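Local coordinates for protein Maltose/maltodextrin transport permease homologue (Bdellovibrio bacteriovorus HD100, PDB 6FFL) that binds maltotriose through its MalE-like solute-binding domain, fused to a MalF transmembrane subunit that probably serves maltose/maltodextrin import, at residues A[9-14]-A[61-66]. Sequence-based numbering, arbitrary orientation. Where two conformers were deposited one is given.
Sequences HQMIYG and LVYGPS. With GLC (alpha-D-glucopyranose), chain B; GLC (alpha-D-glucopyranose), chain C; SO4 (sulfate ion), chain H.
Met11 and Gln10 meet the ring of Tyr63 from different directions. The methyl CE of Met11 sits over one face, near the ring centre, in a CH-pi contact 3.6 Å from the Tyr63 centroid. The sulfur SD stands farther off and oblique, so the Met-aromatic contact is made mainly by the methyl. Met11 is extended beyond CG, and chi3 of -167° carries CE over the ring. Gln10 comes to the ring edge instead. Its OE1 lies near the ring plane, 3.6 Å from Tyr63 CE1. The Gln10 chain is bent, and its amide plane is turned 44° from the ring. CG of Gln10 rests 3.9 Å from Gly64 CA, and NE2 lies beside Pro65 CD.

His9 ends the strand 4-9, parallel to strand 61-65. Its CB packs on Tyr63 CB at 3.8 Å. Its ring heads away from that strand, and ND1 accepts the N-H of Met11 in the ring plane, at 3.0 Å and 162°. This bond ties the first residues of the loop back to His9.

The loop after the strand also lines the sugar site. Gln10 O accepts a hydrogen bond from the O2 hydroxyl of the chain B glucose (2.7 Å) and, at longer range, one from its O1. Ile12 N gives O2 a weak bond. Gln10 NE2 gives a weak bond to O3 of that glucose and is also bonded to Thr42. Pro65 CG lies 3.3 Å from O3 of the chain C glucose. Tyr63 OH is tied to Asp110, and Tyr272 also meets the Tyr63 ring.

Apolar and edge contacts thus join the two strand ends across a buried interface. Within Gln10, the backbone O is the main grip on maltotriose, NE2 helps weakly, and OE1 rests at the Tyr63 edge. Tyr63 is a second-shell residue, consistent with a role in positioning Gln10 and Met11 at the pocket wall.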
ATOM      1  N   HIS A   9      -9.683   6.078   8.945  1.00 12.67           N
ATOM      2  CA  HIS A   9      -8.995   5.774   7.695  1.00 14.39           C
ATOM      3  C   HIS A   9      -7.496   5.953   7.877  1.00 13.87           C
ATOM      4  O   HIS A   9      -7.032   6.517   8.874  1.00 13.30           O
ATOM      5  CB  HIS A   9      -9.490   6.681   6.577  1.00 13.09           C
ATOM      6  CG  HIS A   9      -9.192   8.123   6.834  1.00 15.62           C
ATOM      7  ND1 HIS A   9      -7.966   8.684   6.550  1.00 16.12           N
ATOM      8  CD2 HIS A   9      -9.929   9.095   7.419  1.00 16.13           C
ATOM      9  CE1 HIS A   9      -7.974   9.955   6.915  1.00 16.10           C
ATOM     10  NE2 HIS A   9      -9.155  10.231   7.441  1.00 15.55           N
ATOM     11  N   GLN A  10      -6.728   5.504   6.879  1.00 12.87           N
ATOM     12  CA  GLN A  10      -5.277   5.641   6.897  1.00 14.71           C
ATOM     13  C   GLN A  10      -4.777   6.451   5.693  1.00 14.21           C
ATOM     14  O   GLN A  10      -3.692   6.197   5.154  1.00 13.25           O
ATOM     15  CB  GLN A  10      -4.593   4.267   6.976  1.00 12.32           C
ATOM     16  CG  GLN A  10      -5.154   3.158   6.059  1.00 10.92           C
ATOM     17  CD  GLN A  10      -4.884   3.450   4.595  1.00 11.73           C
ATOM     18  OE1 GLN A  10      -5.690   4.114   3.925  1.00 13.46           O
ATOM     19  NE2 GLN A  10      -3.738   2.980   4.094  1.00 13.45           N
ATOM     20  N   MET A  11      -5.547   7.465   5.285  1.00 15.27           N
ATOM     21  CA  MET A  11      -5.228   8.250   4.091  1.00 16.57           C
ATOM     22  C   MET A  11      -4.118   9.264   4.341  1.00 16.17           C
ATOM     23  O   MET A  11      -4.206  10.089   5.257  1.00 18.24           O
ATOM     24  CB  MET A  11      -6.466   8.998   3.587  1.00 12.87           C
ATOM     25  CG  MET A  11      -7.563   8.099   3.072  1.00 13.87           C
ATOM     26  SD  MET A  11      -8.823   9.092   2.242  1.00 18.09           S
ATOM     27  CE  MET A  11     -10.130   7.874   2.092  1.00 16.97           C
ATOM     28  N   ILE A  12      -3.116   9.247   3.452  1.00 15.35           N
ATOM     29  CA  ILE A  12      -2.036  10.215   3.453  1.00 18.76           C
ATOM     30  C   ILE A  12      -2.573  11.632   3.210  1.00 16.04           C
ATOM     31  O   ILE A  12      -3.678  11.832   2.690  1.00 19.67           O
ATOM     32  CB  ILE A  12      -1.033   9.804   2.362  1.00 21.02           C
ATOM     33  CG1 ILE A  12       0.322  10.483   2.539  1.00 27.01           C
ATOM     34  CG2 ILE A  12      -1.607  10.105   0.974  1.00 20.84           C
ATOM     35  CD1 ILE A  12       1.301  10.116   1.429  1.00 31.93           C
ATOM     36  N   TYR A  13      -1.753  12.622   3.571  1.00 14.62           N
ATOM     37  CA  TYR A  13      -2.120  14.035   3.497  1.00 16.58           C
ATOM     38  C   TYR A  13      -2.938  14.398   2.258  1.00 16.48           C
ATOM     39  O   TYR A  13      -4.073  14.871   2.369  1.00 18.62           O
ATOM     40  CB  TYR A  13      -0.857  14.891   3.538  1.00 18.68           C
ATOM     41  CG  TYR A  13      -1.161  16.372   3.487  1.00 20.42           C
ATOM     42  CD1 TYR A  13      -1.571  17.058   4.624  1.00 22.02           C
ATOM     43  CD2 TYR A  13      -1.061  17.082   2.291  1.00 32.40           C
ATOM     44  CE1 TYR A  13      -1.847  18.424   4.573  1.00 25.91           C
ATOM     45  CE2 TYR A  13      -1.344  18.431   2.232  1.00 41.18           C
ATOM     46  CZ  TYR A  13      -1.736  19.096   3.371  1.00 37.90           C
ATOM     47  OH  TYR A  13      -2.016  20.442   3.303  1.00 39.91           O
ATOM     48  N   GLY A  14      -2.364  14.197   1.069  1.00 18.13           N
ATOM     49  CA  GLY A  14      -3.041  14.612  -0.154  1.00 19.43           C
ATOM     50  C   GLY A  14      -4.391  13.942  -0.340  1.00 17.84           C
ATOM     51  O   GLY A  14      -5.341  14.561  -0.829  1.00 18.47           O
ATOM     52  N   LEU A  61     -17.684   3.396   9.677  0.56 14.58           N
ATOM     53  CA  LEU A  61     -16.925   3.084   8.476  0.56 14.52           C
ATOM     54  C   LEU A  61     -15.442   3.029   8.806  0.56 17.65           C
ATOM     55  O   LEU A  61     -14.937   3.868   9.557  0.56 14.83           O
ATOM     56  CB  LEU A  61     -17.166   4.133   7.376  0.56 17.54           C
ATOM     57  CG  LEU A  61     -18.434   3.934   6.540  0.56 20.55           C
ATOM     58  CD1 LEU A  61     -18.794   5.215   5.812  0.56 22.99           C
ATOM     59  CD2 LEU A  61     -18.234   2.793   5.550  0.56 18.47           C
ATOM     60  N   VAL A  62     -14.746   2.047   8.236  1.00 13.28           N
ATOM     61  CA  VAL A  62     -13.294   1.939   8.348  1.00 13.31           C
ATOM     62  C   VAL A  62     -12.725   1.758   6.945  1.00 15.23           C
ATOM     63  O   VAL A  62     -13.309   1.052   6.120  1.00 14.21           O
ATOM     64  CB  VAL A  62     -12.869   0.794   9.301  1.00 16.11           C
ATOM     65  CG1 VAL A  62     -13.391  -0.569   8.825  1.00 15.51           C
ATOM     66  CG2 VAL A  62     -11.351   0.777   9.474  1.00 14.39           C
ATOM     67  N   TYR A  63     -11.608   2.434   6.658  1.00 14.30           N
ATOM     68  CA  TYR A  63     -11.036   2.473   5.311  1.00 12.43           C
ATOM     69  C   TYR A  63      -9.568   2.098   5.380  1.00 11.71           C
ATOM     70  O   TYR A  63      -8.805   2.749   6.094  1.00 14.00           O
ATOM     71  CB  TYR A  63     -11.176   3.867   4.698  1.00 11.36           C
ATOM     72  CG  TYR A  63     -10.544   4.041   3.326  1.00 10.54           C
ATOM     73  CD1 TYR A  63      -9.190   4.376   3.184  1.00 14.66           C
ATOM     74  CD2 TYR A  63     -11.313   3.899   2.172  1.00 12.58           C
ATOM     75  CE1 TYR A  63      -8.617   4.547   1.919  1.00 15.23           C
ATOM     76  CE2 TYR A  63     -10.761   4.082   0.909  1.00 10.76           C
ATOM     77  CZ  TYR A  63      -9.418   4.406   0.788  1.00 13.50           C
ATOM     78  OH  TYR A  63      -8.876   4.577  -0.472  1.00 13.92           O
ATOM     79  N   GLY A  64      -9.165   1.091   4.610  1.00 10.24           N
ATOM     80  CA  GLY A  64      -7.761   0.716   4.551  1.00 11.96           C
ATOM     81  C   GLY A  64      -7.497  -0.380   3.541  1.00  9.91           C
ATOM     82  O   GLY A  64      -8.395  -0.804   2.798  1.00 12.28           O
ATOM     83  N   PRO A  65      -6.270  -0.906   3.543  1.00 11.13           N
ATOM     84  CA  PRO A  65      -5.861  -1.846   2.487  1.00 11.55           C
ATOM     85  C   PRO A  65      -6.681  -3.124   2.511  1.00 14.85           C
ATOM     86  O   PRO A  65      -7.179  -3.552   3.552  1.00 13.45           O
ATOM     87  CB  PRO A  65      -4.390  -2.144   2.810  1.00 12.99           C
ATOM     88  CG  PRO A  65      -3.971  -1.111   3.819  1.00 21.97           C
ATOM     89  CD  PRO A  65      -5.199  -0.640   4.523  1.00 12.08           C
ATOM     90  N   SER A  66      -6.786  -3.754   1.341  1.00 12.25           N
ATOM     91  CA  SER A  66      -7.708  -4.872   1.209  1.00 14.23           C
ATOM     92  C   SER A  66      -7.334  -6.083   2.054  1.00 14.16           C
ATOM     93  O   SER A  66      -8.225  -6.878   2.362  1.00 12.72           O
ATOM     94  CB  SER A  66      -7.839  -5.278  -0.253  1.00 23.63           C
ATOM     95  OG  SER A  66      -6.580  -5.479  -0.822  1.00 21.73           O
TER
HETATM   96  C1  GLC B   1       0.005   6.580   3.662  1.00 22.37           C
HETATM   97  C2  GLC B   1      -0.974   5.925   2.682  1.00 16.36           C
HETATM   98  C3  GLC B   1      -1.025   4.417   2.878  1.00 19.78           C
HETATM   99  C4  GLC B   1       0.379   3.811   2.883  1.00 20.13           C
HETATM  100  C5  GLC B   1       1.274   4.549   3.888  1.00 19.02           C
HETATM  101  C6  GLC B   1       2.718   4.054   3.815  1.00 28.57           C
HETATM  102  O1  GLC B   1      -0.513   6.478   4.989  1.00 26.13           O
HETATM  103  O2  GLC B   1      -2.297   6.427   2.891  1.00 17.97           O
HETATM  104  O3  GLC B   1      -1.849   3.843   1.839  1.00 16.06           O
HETATM  105  O4  GLC B   1       0.251   2.415   3.222  1.00 15.10           O
HETATM  106  O5  GLC B   1       1.300   5.952   3.605  1.00 23.82           O
HETATM  107  O6  GLC B   1       3.498   4.644   4.865  1.00 27.69           O
HETATM  108  C1  GLC C   2       0.856   1.620   2.222  1.00 10.30           C
HETATM  109  C2  GLC C   2      -0.119   0.589   1.668  1.00  8.49           C
HETATM  110  C3  GLC C   2      -0.442  -0.511   2.666  1.00  9.27           C
HETATM  111  C4  GLC C   2       0.874  -1.091   3.173  1.00 10.87           C
HETATM  112  C5  GLC C   2       1.717   0.028   3.779  1.00 13.95           C
HETATM  113  C6  GLC C   2       3.051  -0.509   4.310  1.00 13.54           C
HETATM  114  O2  GLC C   2      -1.317   1.284   1.272  1.00 13.85           O
HETATM  115  O3  GLC C   2      -1.203  -1.531   1.995  1.00 13.75           O
HETATM  116  O4  GLC C   2       0.611  -2.052   4.184  1.00 13.25           O
HETATM  117  O5  GLC C   2       2.004   0.972   2.753  1.00 12.81           O
HETATM  118  O6  GLC C   2       3.662   0.465   5.184  1.00 13.42           O
HETATM  119  S   SO4 H 406       0.793  12.318   6.614  0.79 30.70           S
HETATM  120  O1  SO4 H 406       2.159  11.978   6.991  0.79 23.27           O
HETATM  121  O2  SO4 H 406      -0.131  11.618   7.511  0.79 29.13           O
HETATM  122  O3  SO4 H 406       0.534  11.910   5.238  0.79 25.13           O
HETATM  123  O4  SO4 H 406       0.594  13.759   6.710  0.79 28.53           O